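Local coordinates for fucose-binding lectin (Kordia periserrulae, PDB 6HTN), which binds fucose as a beta-propeller lectin, here in complex with methyl alpha-L-fucopyranoside, at the interface of chains A and B. Residues are numbered along the deposited sequence; one frame, centred on the assembly and turned at random. Chains: chain A/B, Fucose-binding lectin.

The interface of chains A and B. Residues chain A 49, 73-75; chain B 123-125.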
# COMPACT_ATOMS: atom_id res chain seq x y z
N ILE A 49 1.78 -11.42 -3.71
CA ILE A 49 2.35 -10.12 -3.27
C ILE A 49 1.23 -9.13 -2.93
O ILE A 49 1.51 -7.94 -2.67
CB ILE A 49 3.30 -9.53 -4.31
CG1 ILE A 49 2.60 -9.13 -5.62
CG2 ILE A 49 4.46 -10.50 -4.55
CD1 ILE A 49 3.52 -8.47 -6.61
N THR A 73 3.65 -13.43 -7.94
CA THR A 73 5.02 -12.91 -7.78
C THR A 73 5.55 -12.39 -9.10
O THR A 73 6.63 -11.76 -9.06
CB THR A 73 5.92 -13.98 -7.16
OG1 THR A 73 5.97 -15.05 -8.11
CG2 THR A 73 5.41 -14.44 -5.82
N ASP A 74 4.83 -12.55 -10.21
CA ASP A 74 5.19 -11.92 -11.51
C ASP A 74 4.38 -10.65 -11.81
O ASP A 74 4.45 -10.12 -12.93
CB ASP A 74 4.98 -12.91 -12.65
CG ASP A 74 3.52 -13.40 -12.75
OD1 ASP A 74 2.67 -13.07 -11.85
OD2 ASP A 74 3.26 -14.19 -13.71
N GLY A 75 3.62 -10.14 -10.83
CA GLY A 75 2.84 -8.91 -11.06
C GLY A 75 1.52 -9.17 -11.76
O GLY A 75 0.82 -8.21 -12.06
N GLN B 123 6.41 -3.31 -13.40
CA GLN B 123 5.12 -3.98 -13.57
C GLN B 123 5.27 -5.50 -13.40
O GLN B 123 4.27 -6.18 -13.11
CB GLN B 123 4.56 -3.60 -14.95
CG GLN B 123 5.28 -4.21 -16.14
CD GLN B 123 6.53 -3.56 -16.64
OE1 GLN B 123 7.19 -2.76 -16.01
NE2 GLN B 123 6.90 -3.88 -17.89
N ASP B 124 6.49 -6.03 -13.59
CA ASP B 124 6.74 -7.48 -13.46
C ASP B 124 7.19 -7.84 -12.05
O ASP B 124 7.67 -8.94 -11.82
CB ASP B 124 7.83 -7.84 -14.47
CG ASP B 124 7.38 -7.71 -15.90
OD1 ASP B 124 6.29 -8.18 -16.22
OD2 ASP B 124 8.19 -7.19 -16.69
N ASN B 125 7.01 -6.91 -11.07
CA ASN B 125 7.42 -7.16 -9.67
C ASN B 125 8.93 -7.38 -9.61
O ASN B 125 9.40 -8.19 -8.76
CB ASN B 125 6.65 -8.30 -9.02
CG ASN B 125 6.96 -8.42 -7.55
OD1 ASN B 125 6.95 -7.38 -6.86
ND2 ASN B 125 7.12 -9.67 -7.10
O HOH W 1 5.64 -10.74 -15.20
O HOH W 2 1.78 -5.50 -12.00
O HOH W 3 9.12 -11.13 -10.44
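The loop between strands 64-71 and 77-82 of chain A, with A:Ile49 from the segment preceding strand 53-58, meets the loop between strands 114-121 and 127-132 of chain B. Both are turns joining neighbouring strands in a beta-propeller lectin related to the fungal fucose-specific lectins, and the chains are two copies of one protein related by a two-fold axis, so the patch has a twin with the chains exchanged. This pairing belongs to the deposited assembly and may not be the one formed in solution.

B:Asn125 carries the direct hydrogen bond and hides 45 Å² of its surface against chain A. Its CG lies anti to the backbone N (chi1 -173°), which brings the carboxamide to chain A, where its nitrogen meets the carbonyl of A:Thr73 and one face meets A:Ile49. The amide nitrogen ND2 donates a nearly straight hydrogen bond, 166° at the hydrogen, to the backbone oxygen O of A:Thr73 at 2.9 Å. That oxygen lies close to the plane of the carboxamide, whereas the donor stands above the carbonyl plane, 38° out of it, and does not follow a lone pair.

From the opposite direction comes A:Ile49, whose terminal methyl CD1 touches the amide carbon CG of B:Asn125 at 3.6 Å. CD1 sits over one face of the carboxamide, above CG and OD1, so the methyl covers the flat face while the hydrogen bond from ND2 runs nearly within the amide plane.

Beyond this direct bond, the two turns are bridged by water. One water links A:Thr73 O, 2.9 Å away, to the backbone oxygen O of B:Asp124, giving the threonine carbonyl a second polar partner. Another connects A:Asp74 O with the carboxylate oxygen OD1 of B:Asp124, the latter at 2.8 Å. A third joins A:Gly75 O to B:Gln123 O, 2.8 Å from the glutamine oxygen. In the first and third bridges the water lies between backbone carbonyl oxygens, which can only accept, and must therefore supply the hydrogens. Directly across, A:Asp74 O packs 3.5 Å from CA of B:Asp124.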